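Local coordinates for phage tail sheath protein (Desulfitobacterium hafniense, PDB 3HXL), which probably builds, as many copies, the contractile sheath around the tail tube of a myovirus-like phage or prophage particle, at residues G48-I53 with L86-N91; I117-Q122 with F131-L136; G310-T315 with E324-T329; T403-Q408 with V416-Y421. All coordinates share one frame; numbering follows the deposited sequence.

In the fold
Followed from the N terminus, the four contacts come strictly in series: each closes before the next opens, none crosses or encloses another, and each lies in a different region of the protein. Contact 1 closes the longest loop, with 32 residues between its segments, and adds an edge strand to the central mixed sheet. Contact 2 pairs the arms of a hairpin in the beta-sandwich region; contact 3 extends a short hairpin of the subtilisin-like region into loop-on-loop packing; contact 4 forms a hairpin in the C-terminal region. Contacts 2 and 4 lie on opposite sides of the chain's centre, with their own centres about 70 Å apart, so each contact ties together one part of an elongated chain.

Contact 1: G48-I53 with L86-N91; sequences GKMITI and LLYRLN
I51 and L87 exchange backbone hydrogen bonds as an antiparallel pair, on strand segments whose directions differ by 141° and whose axes approach to 4.7 Å. I51 N to L87 O and L87 N to I51 O each measure 2.7 Å, and farther on G48 N reaches R89 O at 3.0 Å. Between these direct bonds, water 2 accepts from R89 N; its unusually short approach to K49 O leaves a bridge between the two segments doubtful.

The side chain of M50, a selenomethionine, carries much of the contact. CG is anti to the backbone N (chi1 -156°), and the bend at chi2 brings SE to 3.8 Å from L86 CB, where it also touches Y88 CB. The face bearing I51 and L87 is apolar, extended by I53 CD1 against L87 CD2 at 4.1 Å. At the other end, the Y88 ring packs obliquely by the backbone of G48, whose CA is 3.4 Å from Y88 OH; water 1, in the plane of the ring, hydrogen-bonds that hydroxyl at 2.8 Å.

Strand 51-54 lies at the edge of the mixed sheet, paired with strand 84-89. The latter runs parallel to strand 35-40 on its other flank, helix 60-63 packs on I51, I53 and L87 through L63, and helix 185-195 reaches M50 through V195 and Y88 through D190.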
loop_
_atom_site.group_PDB
_atom_site.type_symbol
_atom_site.label_atom_id
_atom_site.label_comp_id
_atom_site.label_asym_id
_atom_site.label_seq_id
_atom_site.Cartn_x
_atom_site.Cartn_y
_atom_site.Cartn_z
ATOM N N GLY A 48 8.995 4.773 11.807
ATOM C CA GLY A 48 8.002 5.834 11.912
ATOM C C GLY A 48 8.041 6.933 10.873
ATOM O O GLY A 48 7.717 8.087 11.160
ATOM N N LYS A 49 8.428 6.574 9.659
ATOM C CA LYS A 49 8.517 7.530 8.571
ATOM C C LYS A 49 8.126 6.788 7.303
ATOM O O LYS A 49 8.725 5.769 6.974
ATOM C CB LYS A 49 9.953 8.032 8.443
ATOM C CG LYS A 49 10.076 9.288 7.620
ATOM C CD LYS A 49 9.548 10.477 8.403
ATOM C CE LYS A 49 10.441 10.749 9.607
ATOM N NZ LYS A 49 9.949 11.890 10.430
HETATM N N MSE A 50 7.124 7.298 6.596
HETATM C CA MSE A 50 6.657 6.649 5.385
HETATM C C MSE A 50 7.750 6.511 4.332
HETATM O O MSE A 50 8.404 7.487 3.954
HETATM C CB MSE A 50 5.470 7.410 4.802
HETATM C CG MSE A 50 4.567 6.538 3.927
HETATM SE SE MSE A 50 3.626 5.137 4.898
HETATM C CE MSE A 50 2.273 6.199 5.737
ATOM N N ILE A 51 7.932 5.277 3.873
ATOM C CA ILE A 51 8.922 4.945 2.858
ATOM C C ILE A 51 8.170 4.647 1.571
ATOM O O ILE A 51 7.215 3.871 1.563
ATOM C CB ILE A 51 9.722 3.701 3.272
ATOM C CG1 ILE A 51 10.453 3.987 4.587
ATOM C CG2 ILE A 51 10.716 3.312 2.178
ATOM C CD1 ILE A 51 11.155 2.781 5.173
ATOM N N THR A 52 8.600 5.269 0.484
ATOM C CA THR A 52 7.949 5.072 -0.796
ATOM C C THR A 52 8.812 4.171 -1.666
ATOM O O THR A 52 9.994 4.438 -1.869
ATOM C CB THR A 52 7.715 6.416 -1.503
ATOM O OG1 THR A 52 6.846 7.224 -0.704
ATOM C CG2 THR A 52 7.078 6.197 -2.868
ATOM N N ILE A 53 8.217 3.088 -2.152
ATOM C CA ILE A 53 8.929 2.143 -2.997
ATOM C C ILE A 53 8.131 1.902 -4.266
ATOM O O ILE A 53 6.964 1.512 -4.212
ATOM C CB ILE A 53 9.131 0.799 -2.276
ATOM C CG1 ILE A 53 9.892 1.029 -0.971
ATOM C CG2 ILE A 53 9.880 -0.176 -3.190
ATOM C CD1 ILE A 53 10.088 -0.208 -0.136
ATOM N N LEU A 86 3.556 2.324 0.024
ATOM C CA LEU A 86 3.862 3.284 1.066
ATOM C C LEU A 86 4.066 2.383 2.283
ATOM O O LEU A 86 3.109 1.851 2.856
ATOM C CB LEU A 86 2.695 4.259 1.268
ATOM C CG LEU A 86 2.323 5.085 0.032
ATOM C CD1 LEU A 86 1.170 6.026 0.374
ATOM C CD2 LEU A 86 3.524 5.878 -0.467
ATOM N N LEU A 87 5.333 2.193 2.636
ATOM C CA LEU A 87 5.739 1.335 3.741
ATOM C C LEU A 87 6.043 2.103 5.013
ATOM O O LEU A 87 6.705 3.139 4.983
ATOM C CB LEU A 87 6.979 0.534 3.328
ATOM C CG LEU A 87 7.653 -0.359 4.374
ATOM C CD1 LEU A 87 6.721 -1.490 4.786
ATOM C CD2 LEU A 87 8.946 -0.919 3.781
ATOM N N TYR A 88 5.571 1.576 6.135
ATOM C CA TYR A 88 5.793 2.220 7.422
ATOM C C TYR A 88 6.361 1.199 8.403
ATOM O O TYR A 88 5.716 0.196 8.696
ATOM C CB TYR A 88 4.465 2.761 7.942
ATOM C CG TYR A 88 4.572 3.656 9.153
ATOM C CD1 TYR A 88 4.792 5.026 9.016
ATOM C CD2 TYR A 88 4.415 3.138 10.437
ATOM C CE1 TYR A 88 4.841 5.864 10.131
ATOM C CE2 TYR A 88 4.465 3.961 11.560
ATOM C CZ TYR A 88 4.674 5.320 11.398
ATOM O OH TYR A 88 4.696 6.140 12.499
ATOM N N ARG A 89 7.575 1.433 8.893
ATOM C CA ARG A 89 8.164 0.509 9.853
ATOM C C ARG A 89 7.679 0.906 11.248
ATOM O O ARG A 89 7.974 1.993 11.734
ATOM C CB ARG A 89 9.690 0.547 9.808
ATOM C CG ARG A 89 10.304 -0.480 10.741
ATOM C CD ARG A 89 11.806 -0.310 10.920
ATOM N NE ARG A 89 12.315 -1.307 11.851
ATOM C CZ ARG A 89 13.574 -1.381 12.266
ATOM N NH1 ARG A 89 14.478 -0.509 11.832
ATOM N NH2 ARG A 89 13.927 -2.337 13.116
ATOM N N LEU A 90 6.944 -0.001 11.882
ATOM C CA LEU A 90 6.342 0.225 13.195
ATOM C C LEU A 90 7.267 0.198 14.405
ATOM O O LEU A 90 6.914 0.717 15.462
ATOM C CB LEU A 90 5.244 -0.814 13.415
ATOM C CG LEU A 90 4.063 -0.850 12.438
ATOM C CD1 LEU A 90 3.461 -2.234 12.452
ATOM C CD2 LEU A 90 3.032 0.211 12.809
ATOM N N ASN A 91 8.436 -0.417 14.257
ATOM C CA ASN A 91 9.380 -0.552 15.360
ATOM C C ASN A 91 10.740 0.073 15.084
ATOM O O ASN A 91 11.276 -0.040 13.976
ATOM C CB ASN A 91 9.563 -2.034 15.675
ATOM C CG ASN A 91 10.131 -2.808 14.498
ATOM O OD1 ASN A 91 9.709 -2.624 13.353
ATOM N ND2 ASN A 91 11.084 -3.684 14.774
HETATM O O HOH W 1 4.586 8.896 12.394
HETATM O O HOH W 2 9.160 3.893 8.421
#

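Contact 2: I117-Q122 with F131-L136; sequences ITLVIQ and FDVSTL
I117-Q122 and F131-L136 pair as the two arms of a beta hairpin in the beta-sandwich domain, running 168° apart and forming the middle strands of a four-stranded antiparallel sheet. Six backbone hydrogen bonds join T118 to L136, V120 to S134 and Q122 to D132, two to each pair.

The tightly packed face carries I117, L119, I121, V133 and T135. L119 CG stands anti to its backbone N (chi1 169°), and the CD1 branch beyond it meets V133 CG1 at 3.6 Å, the two side chains crossing at a slant. Alongside, I117 CG2 and T135 CG2 lie 3.8 Å apart, their side chains pointing the same way. Strands 103-107 and 159-162 cover this face, with L103 and V105 on L119 and F161 on V133, as expected for the inner side of a sandwich.

The reverse face is looser and more polar. Here V120 CG2 fits against both methyl branches of L136, 3.8 Å from CD1; most of this face, V120 and L136 included, is partly exposed. S134 OG is hydrogen-bonded to E141, and D132 OD1 to T146 and N124, tying the second arm to the next strand and to the turn.

The bond lengths are uneven at the turn end: D132 N reaches Q122 O at 2.7 Å, whereas Q122 N stands 3.2 Å from D132 O and is tilted 34° from that carbonyl's plane.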
loop_
_atom_site.group_PDB
_atom_site.type_symbol
_atom_site.label_atom_id
_atom_site.label_comp_id
_atom_site.label_asym_id
_atom_site.label_seq_id
_atom_site.Cartn_x
_atom_site.Cartn_y
_atom_site.Cartn_z
ATOM N N ILE A 117 26.314 -7.495 11.026
ATOM C CA ILE A 117 27.405 -6.612 10.640
ATOM C C ILE A 117 28.649 -6.966 11.442
ATOM O O ILE A 117 28.567 -7.263 12.634
ATOM C CB ILE A 117 27.043 -5.140 10.907
ATOM C CG1 ILE A 117 25.683 -4.818 10.276
ATOM C CG2 ILE A 117 28.117 -4.224 10.319
ATOM C CD1 ILE A 117 25.196 -3.407 10.542
ATOM N N THR A 118 29.800 -6.940 10.783
ATOM C CA THR A 118 31.059 -7.242 11.453
ATOM C C THR A 118 32.126 -6.242 11.041
ATOM O O THR A 118 32.282 -5.930 9.859
ATOM C CB THR A 118 31.555 -8.666 11.115
ATOM O OG1 THR A 118 30.605 -9.628 11.586
ATOM C CG2 THR A 118 32.903 -8.935 11.781
ATOM N N LEU A 119 32.854 -5.740 12.031
ATOM C CA LEU A 119 33.917 -4.770 11.795
ATOM C C LEU A 119 35.261 -5.470 11.629
ATOM O O LEU A 119 35.575 -6.411 12.356
ATOM C CB LEU A 119 34.003 -3.792 12.967
ATOM C CG LEU A 119 35.237 -2.888 12.989
ATOM C CD1 LEU A 119 35.145 -1.868 11.870
ATOM C CD2 LEU A 119 35.339 -2.195 14.339
ATOM N N VAL A 120 36.042 -5.000 10.664
ATOM C CA VAL A 120 37.368 -5.541 10.398
ATOM C C VAL A 120 38.345 -4.374 10.261
ATOM O O VAL A 120 38.141 -3.475 9.438
ATOM C CB VAL A 120 37.383 -6.382 9.097
ATOM C CG1 VAL A 120 38.806 -6.849 8.790
ATOM C CG2 VAL A 120 36.465 -7.590 9.249
ATOM N N ILE A 121 39.391 -4.385 11.085
ATOM C CA ILE A 121 40.413 -3.338 11.075
ATOM C C ILE A 121 41.785 -3.994 10.949
ATOM O O ILE A 121 42.243 -4.689 11.854
ATOM C CB ILE A 121 40.370 -2.495 12.378
ATOM C CG1 ILE A 121 38.989 -1.853 12.536
ATOM C CG2 ILE A 121 41.429 -1.400 12.332
ATOM C CD1 ILE A 121 38.817 -1.098 13.841
ATOM N N GLN A 122 42.426 -3.778 9.808
ATOM C CA GLN A 122 43.733 -4.353 9.547
ATOM C C GLN A 122 44.693 -3.287 9.041
ATOM O O GLN A 122 44.312 -2.402 8.270
ATOM C CB GLN A 122 43.608 -5.479 8.512
ATOM C CG GLN A 122 42.771 -6.660 8.985
ATOM C CD GLN A 122 43.519 -7.562 9.953
ATOM O OE1 GLN A 122 44.438 -8.280 9.559
ATOM N NE2 GLN A 122 43.135 -7.520 11.228
ATOM N N PHE A 131 45.216 2.269 8.322
ATOM C CA PHE A 131 44.431 1.073 8.588
ATOM C C PHE A 131 43.323 0.925 7.556
ATOM O O PHE A 131 42.814 1.914 7.033
ATOM C CB PHE A 131 43.782 1.131 9.979
ATOM C CG PHE A 131 44.758 1.270 11.109
ATOM C CD1 PHE A 131 45.375 2.489 11.369
ATOM C CD2 PHE A 131 45.041 0.185 11.934
ATOM C CE1 PHE A 131 46.260 2.629 12.435
ATOM C CE2 PHE A 131 45.926 0.314 13.005
ATOM C CZ PHE A 131 46.535 1.539 13.255
ATOM N N ASP A 132 42.961 -0.317 7.262
ATOM C CA ASP A 132 41.878 -0.580 6.329
ATOM C C ASP A 132 40.681 -0.989 7.175
ATOM O O ASP A 132 40.654 -2.090 7.727
ATOM C CB ASP A 132 42.243 -1.709 5.358
ATOM C CG ASP A 132 43.278 -1.286 4.330
ATOM O OD1 ASP A 132 43.168 -0.165 3.790
ATOM O OD2 ASP A 132 44.197 -2.082 4.051
ATOM N N VAL A 133 39.707 -0.091 7.300
ATOM C CA VAL A 133 38.512 -0.372 8.088
ATOM C C VAL A 133 37.396 -0.827 7.159
ATOM O O VAL A 133 36.874 -0.050 6.357
ATOM C CB VAL A 133 38.047 0.874 8.875
ATOM C CG1 VAL A 133 36.869 0.516 9.775
ATOM C CG2 VAL A 133 39.198 1.416 9.701
ATOM N N SER A 134 37.039 -2.099 7.266
ATOM C CA SER A 134 36.001 -2.648 6.415
ATOM C C SER A 134 34.747 -3.016 7.193
ATOM O O SER A 134 34.810 -3.445 8.349
ATOM C CB SER A 134 36.544 -3.868 5.668
ATOM O OG SER A 134 37.616 -3.491 4.821
ATOM N N THR A 135 33.604 -2.824 6.547
ATOM C CA THR A 135 32.319 -3.145 7.146
ATOM C C THR A 135 31.772 -4.353 6.398
ATOM O O THR A 135 31.560 -4.303 5.183
ATOM C CB THR A 135 31.326 -1.966 7.010
ATOM O OG1 THR A 135 31.900 -0.795 7.599
ATOM C CG2 THR A 135 30.015 -2.284 7.715
ATOM N N LEU A 136 31.566 -5.444 7.126
ATOM C CA LEU A 136 31.050 -6.669 6.535
ATOM C C LEU A 136 29.618 -6.939 6.954
ATOM O O LEU A 136 29.232 -6.692 8.098
ATOM C CB LEU A 136 31.913 -7.869 6.932
ATOM C CG LEU A 136 33.224 -8.117 6.171
ATOM C CD1 LEU A 136 34.134 -6.915 6.267
ATOM C CD2 LEU A 136 33.895 -9.352 6.746
#

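Contact 3: G310-T315 with E324-T329; sequences GEFLFT and EQDINT
F312 sets one edge of its ring against the I327 carbonyl and the D326 carboxylate, with CD2 3.5 Å from I327 O and CE2 3.6 Å from D326 OD1. Both oxygens lie near the ring plane, where they face the slightly positive ring hydrogens, and the D326 carboxylate is turned 84° to the ring. The CG of F312, the ring's point of attachment, is anti to the backbone N (chi1 -173°). D326 itself is held from elsewhere: OD2 forms a salt bridge with R348 and takes a hydrogen bond from L283 N, and OD1 has one with N344.

At one end, E324 N donates almost straight to L313 O at 2.9 Å, and L313 CD1 packs on E324 CB. E324 then bends at chi2 (63°), and its carboxylate accepts the T315 hydroxyl, OG1 to OE1 at 2.6 Å, through the anti lone pair. In the middle the backbones part, and water 4 links E311 O, L313 N and Q325 O; I327 CD1 rests 3.5 Å from E311 O. Toward G310 they close again, with water 3 donating to G310 O and I327 O, and G310 O 3.4 Å from T329 CA.

The setting is a beta hairpin of the subtilisin-like domain, 314-317 with 320-323, whose arms run on into water-bridged loops, one of them beginning at G310, where a Schellman motif with positive phi ends helix 300-308.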
loop_
_atom_site.group_PDB
_atom_site.type_symbol
_atom_site.label_atom_id
_atom_site.label_comp_id
_atom_site.label_asym_id
_atom_site.label_seq_id
_atom_site.Cartn_x
_atom_site.Cartn_y
_atom_site.Cartn_z
ATOM N N GLY A 310 -19.238 -13.069 3.282
ATOM C CA GLY A 310 -18.491 -11.904 2.832
ATOM C C GLY A 310 -16.983 -12.076 2.856
ATOM O O GLY A 310 -16.240 -11.108 3.012
ATOM N N GLU A 311 -16.528 -13.311 2.679
ATOM C CA GLU A 311 -15.112 -13.609 2.705
ATOM C C GLU A 311 -14.417 -13.702 1.348
ATOM O O GLU A 311 -14.952 -14.266 0.390
ATOM C CB GLU A 311 -14.890 -14.901 3.486
ATOM C CG GLU A 311 -15.493 -14.842 4.879
ATOM C CD GLU A 311 -14.965 -15.930 5.783
ATOM O OE1 GLU A 311 -15.589 -17.016 5.840
ATOM O OE2 GLU A 311 -13.921 -15.695 6.427
ATOM N N PHE A 312 -13.214 -13.134 1.298
ATOM C CA PHE A 312 -12.366 -13.139 0.108
ATOM C C PHE A 312 -11.488 -14.385 0.312
ATOM O O PHE A 312 -10.727 -14.462 1.277
ATOM C CB PHE A 312 -11.524 -11.850 0.083
ATOM C CG PHE A 312 -10.717 -11.658 -1.181
ATOM C CD1 PHE A 312 -9.596 -12.444 -1.435
ATOM C CD2 PHE A 312 -11.086 -10.691 -2.118
ATOM C CE1 PHE A 312 -8.852 -12.275 -2.608
ATOM C CE2 PHE A 312 -10.351 -10.513 -3.291
ATOM C CZ PHE A 312 -9.234 -11.305 -3.535
ATOM N N LEU A 313 -11.608 -15.362 -0.583
ATOM C CA LEU A 313 -10.848 -16.595 -0.450
ATOM C C LEU A 313 -10.316 -17.139 -1.773
ATOM O O LEU A 313 -10.845 -16.835 -2.843
ATOM C CB LEU A 313 -11.727 -17.662 0.207
ATOM C CG LEU A 313 -12.957 -18.046 -0.620
ATOM C CD1 LEU A 313 -12.697 -19.365 -1.352
ATOM C CD2 LEU A 313 -14.159 -18.192 0.293
ATOM N N PHE A 314 -9.272 -17.958 -1.674
ATOM C CA PHE A 314 -8.645 -18.576 -2.834
ATOM C C PHE A 314 -9.096 -20.021 -2.961
ATOM O O PHE A 314 -9.333 -20.699 -1.959
ATOM C CB PHE A 314 -7.121 -18.542 -2.682
ATOM C CG PHE A 314 -6.561 -17.161 -2.554
ATOM C CD1 PHE A 314 -6.378 -16.363 -3.682
ATOM C CD2 PHE A 314 -6.246 -16.640 -1.302
ATOM C CE1 PHE A 314 -5.904 -15.066 -3.562
ATOM C CE2 PHE A 314 -5.770 -15.341 -1.172
ATOM C CZ PHE A 314 -5.595 -14.552 -2.303
ATOM N N THR A 315 -9.213 -20.484 -4.200
ATOM C CA THR A 315 -9.612 -21.854 -4.482
ATOM C C THR A 315 -8.592 -22.431 -5.458
ATOM O O THR A 315 -8.208 -21.771 -6.431
ATOM C CB THR A 315 -11.028 -21.905 -5.115
ATOM O OG1 THR A 315 -11.982 -21.355 -4.195
ATOM C CG2 THR A 315 -11.419 -23.342 -5.447
ATOM N N GLU A 324 -11.765 -16.797 -5.612
ATOM C CA GLU A 324 -13.101 -17.358 -5.816
ATOM C C GLU A 324 -14.036 -16.265 -6.307
ATOM O O GLU A 324 -14.667 -16.394 -7.359
ATOM C CB GLU A 324 -13.629 -17.960 -4.505
ATOM C CG GLU A 324 -15.015 -18.611 -4.597
ATOM C CD GLU A 324 -15.068 -19.811 -5.541
ATOM O OE1 GLU A 324 -14.091 -20.587 -5.592
ATOM O OE2 GLU A 324 -16.101 -19.987 -6.220
ATOM N N GLN A 325 -14.124 -15.196 -5.523
ATOM C CA GLN A 325 -14.947 -14.037 -5.856
ATOM C C GLN A 325 -14.272 -12.807 -5.278
ATOM O O GLN A 325 -13.842 -12.809 -4.126
ATOM C CB GLN A 325 -16.366 -14.177 -5.293
ATOM C CG GLN A 325 -17.248 -15.105 -6.113
ATOM C CD GLN A 325 -18.719 -14.973 -5.776
ATOM O OE1 GLN A 325 -19.177 -13.917 -5.341
ATOM N NE2 GLN A 325 -19.474 -16.038 -6.000
ATOM N N ASP A 326 -14.161 -11.767 -6.103
ATOM C CA ASP A 326 -13.522 -10.511 -5.721
ATOM C C ASP A 326 -14.561 -9.685 -4.966
ATOM O O ASP A 326 -15.171 -8.772 -5.524
ATOM C CB ASP A 326 -13.050 -9.791 -6.997
ATOM C CG ASP A 326 -12.290 -8.503 -6.717
ATOM O OD1 ASP A 326 -11.923 -8.252 -5.546
ATOM O OD2 ASP A 326 -12.055 -7.747 -7.688
ATOM N N ILE A 327 -14.764 -10.020 -3.696
ATOM C CA ILE A 327 -15.753 -9.328 -2.880
ATOM C C ILE A 327 -15.202 -8.783 -1.575
ATOM O O ILE A 327 -14.146 -9.217 -1.099
ATOM C CB ILE A 327 -16.933 -10.263 -2.521
ATOM C CG1 ILE A 327 -16.406 -11.492 -1.765
ATOM C CG2 ILE A 327 -17.675 -10.674 -3.772
ATOM C CD1 ILE A 327 -17.508 -12.369 -1.167
ATOM N N ASN A 328 -15.922 -7.812 -1.014
ATOM C CA ASN A 328 -15.545 -7.218 0.262
ATOM C C ASN A 328 -16.477 -7.813 1.328
ATOM O O ASN A 328 -17.300 -8.674 1.019
ATOM C CB ASN A 328 -15.638 -5.682 0.205
ATOM C CG ASN A 328 -16.995 -5.186 -0.256
ATOM O OD1 ASN A 328 -18.018 -5.418 0.399
ATOM N ND2 ASN A 328 -17.009 -4.480 -1.381
ATOM N N THR A 329 -16.348 -7.361 2.571
ATOM C CA THR A 329 -17.146 -7.913 3.667
ATOM C C THR A 329 -18.607 -7.508 3.786
ATOM O O THR A 329 -19.312 -8.020 4.660
ATOM C CB THR A 329 -16.507 -7.602 5.018
ATOM O OG1 THR A 329 -16.481 -6.188 5.211
ATOM C CG2 THR A 329 -15.095 -8.139 5.078
HETATM O O HOH W 3 -13.938 -9.689 1.667
HETATM O O HOH W 4 -14.045 -14.865 -2.288
#

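Contact 4: T403-Q408 with V416-Y421; sequences TDLTVQ and VYIEAY
L405-Q408 and V416-Y421 meet first through backbone hydrogen bonds, as antiparallel strands 166° apart. T406 with E419 and Q408 with Y417 each exchange two, T406 N to E419 O being 2.8 Å, and Y421 N adds a fifth to D404 O. Short CA-H...O contacts fill the intervals, among them L405 CA to E419 O at 3.2 Å.

Apolar packing gathers on the face of L405, V407, I418 and A420. L405 CG sits 3.7 Å from A420 CB, where the lack of a longer side chain goes with a close CA-CA approach of 4.1 Å, and L405 CD2 slants across to I418 CG2. V407 lies beside I418, its CG2 3.8 Å from I418 CG1. Its other methyl, CG1, anti to the backbone N (chi1 176°), presses on V416 CG1 at 3.5 Å, a tight carbon contact. Helix 373-392 covers this face through C383, I384 and L379.

Polar groups occupy the reverse face. The Q408 and E419 side chains cross at about a right angle, with amide and carboxylate planes 77° apart and NE2 of Q408 4.1 Å from OE1 of E419. E419 OE2 is hydrogen-bonded to the hydroxyl of Y432 on the next strand, and Y421 meets K430 in a cation-pi contact.

Chemically, then, this hairpin is two-sided: its apolar side seals against a helix, while the charged and amide groups of the other side leave it suited to water.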
loop_
_atom_site.group_PDB
_atom_site.type_symbol
_atom_site.label_atom_id
_atom_site.label_comp_id
_atom_site.label_asym_id
_atom_site.label_seq_id
_atom_site.Cartn_x
_atom_site.Cartn_y
_atom_site.Cartn_z
ATOM N N THR A 403 -29.872 11.992 -20.773
ATOM C CA THR A 403 -30.868 11.876 -19.720
ATOM C C THR A 403 -30.359 11.327 -18.393
ATOM O O THR A 403 -31.023 11.464 -17.365
ATOM C CB THR A 403 -32.041 10.992 -20.184
ATOM O OG1 THR A 403 -32.963 10.812 -19.101
ATOM C CG2 THR A 403 -31.535 9.633 -20.644
ATOM N N ASP A 404 -29.180 10.721 -18.407
ATOM C CA ASP A 404 -28.626 10.119 -17.200
ATOM C C ASP A 404 -27.845 11.034 -16.261
ATOM O O ASP A 404 -27.243 10.559 -15.297
ATOM C CB ASP A 404 -27.771 8.912 -17.591
ATOM C CG ASP A 404 -28.608 7.770 -18.138
ATOM O OD1 ASP A 404 -28.035 6.767 -18.609
ATOM O OD2 ASP A 404 -29.851 7.876 -18.092
ATOM N N LEU A 405 -27.858 12.337 -16.524
ATOM C CA LEU A 405 -27.138 13.274 -15.667
ATOM C C LEU A 405 -27.684 14.693 -15.798
ATOM O O LEU A 405 -27.811 15.221 -16.903
ATOM C CB LEU A 405 -25.648 13.248 -16.007
ATOM C CG LEU A 405 -24.662 13.859 -15.009
ATOM C CD1 LEU A 405 -23.297 13.227 -15.213
ATOM C CD2 LEU A 405 -24.591 15.374 -15.179
ATOM N N THR A 406 -28.008 15.299 -14.660
ATOM C CA THR A 406 -28.548 16.652 -14.628
ATOM C C THR A 406 -27.880 17.476 -13.531
ATOM O O THR A 406 -27.247 16.925 -12.629
ATOM C CB THR A 406 -30.068 16.633 -14.374
ATOM O OG1 THR A 406 -30.337 15.986 -13.122
ATOM C CG2 THR A 406 -30.785 15.881 -15.489
ATOM N N VAL A 407 -28.028 18.796 -13.616
ATOM C CA VAL A 407 -27.442 19.713 -12.642
ATOM C C VAL A 407 -28.411 20.841 -12.300
ATOM O O VAL A 407 -28.761 21.645 -13.163
ATOM C CB VAL A 407 -26.137 20.343 -13.183
ATOM C CG1 VAL A 407 -25.600 21.364 -12.191
ATOM C CG2 VAL A 407 -25.101 19.257 -13.436
ATOM N N GLN A 408 -28.842 20.893 -11.040
ATOM C CA GLN A 408 -29.765 21.926 -10.576
ATOM C C GLN A 408 -29.133 22.785 -9.483
ATOM O O GLN A 408 -28.127 22.403 -8.881
ATOM C CB GLN A 408 -31.055 21.303 -10.023
ATOM C CG GLN A 408 -32.020 20.757 -11.071
ATOM C CD GLN A 408 -31.798 19.289 -11.382
ATOM O OE1 GLN A 408 -32.483 18.717 -12.234
ATOM N NE2 GLN A 408 -30.842 18.668 -10.689
ATOM N N VAL A 416 -24.670 23.701 -5.676
ATOM C CA VAL A 416 -24.953 23.028 -6.937
ATOM C C VAL A 416 -25.170 21.539 -6.685
ATOM O O VAL A 416 -24.375 20.894 -6.006
ATOM C CB VAL A 416 -23.790 23.198 -7.934
ATOM C CG1 VAL A 416 -24.117 22.492 -9.239
ATOM C CG2 VAL A 416 -23.529 24.678 -8.180
ATOM N N TYR A 417 -26.255 21.005 -7.234
ATOM C CA TYR A 417 -26.581 19.599 -7.071
ATOM C C TYR A 417 -26.535 18.867 -8.406
ATOM O O TYR A 417 -27.097 19.325 -9.401
ATOM C CB TYR A 417 -27.966 19.455 -6.435
ATOM C CG TYR A 417 -27.989 19.784 -4.956
ATOM C CD1 TYR A 417 -27.589 18.841 -4.006
ATOM C CD2 TYR A 417 -28.381 21.048 -4.506
ATOM C CE1 TYR A 417 -27.576 19.146 -2.645
ATOM C CE2 TYR A 417 -28.370 21.363 -3.142
ATOM C CZ TYR A 417 -27.966 20.406 -2.220
ATOM O OH TYR A 417 -27.944 20.706 -0.876
ATOM N N ILE A 418 -25.852 17.729 -8.419
ATOM C CA ILE A 418 -25.733 16.926 -9.625
ATOM C C ILE A 418 -26.306 15.541 -9.374
ATOM O O ILE A 418 -25.949 14.884 -8.399
ATOM C CB ILE A 418 -24.269 16.770 -10.042
ATOM C CG1 ILE A 418 -23.610 18.145 -10.131
ATOM C CG2 ILE A 418 -24.185 16.041 -11.378
ATOM C CD1 ILE A 418 -22.131 18.085 -10.405
ATOM N N GLU A 419 -27.204 15.106 -10.249
ATOM C CA GLU A 419 -27.815 13.787 -10.128
ATOM C C GLU A 419 -27.503 12.985 -11.385
ATOM O O GLU A 419 -27.639 13.486 -12.500
ATOM C CB GLU A 419 -29.333 13.910 -9.960
ATOM C CG GLU A 419 -29.782 14.481 -8.620
ATOM C CD GLU A 419 -31.290 14.412 -8.434
ATOM O OE1 GLU A 419 -32.020 15.067 -9.206
ATOM O OE2 GLU A 419 -31.746 13.697 -7.519
ATOM N N ALA A 420 -27.081 11.737 -11.207
ATOM C CA ALA A 420 -26.756 10.896 -12.349
ATOM C C ALA A 420 -27.037 9.426 -12.077
ATOM O O ALA A 420 -27.212 9.011 -10.931
ATOM C CB ALA A 420 -25.291 11.071 -12.715
ATOM N N TYR A 421 -27.087 8.647 -13.148
ATOM C CA TYR A 421 -27.282 7.212 -13.039
ATOM C C TYR A 421 -26.095 6.553 -13.694
ATOM O O TYR A 421 -25.766 6.845 -14.842
ATOM C CB TYR A 421 -28.563 6.761 -13.735
ATOM C CG TYR A 421 -29.794 6.967 -12.897
ATOM C CD1 TYR A 421 -29.890 6.412 -11.620
ATOM C CD2 TYR A 421 -30.866 7.721 -13.375
ATOM C CE1 TYR A 421 -31.022 6.605 -10.839
ATOM C CE2 TYR A 421 -32.002 7.920 -12.602
ATOM C CZ TYR A 421 -32.073 7.360 -11.336
ATOM O OH TYR A 421 -33.196 7.554 -10.570
HETATM O O HOH W 5 -26.753 5.318 -16.734
#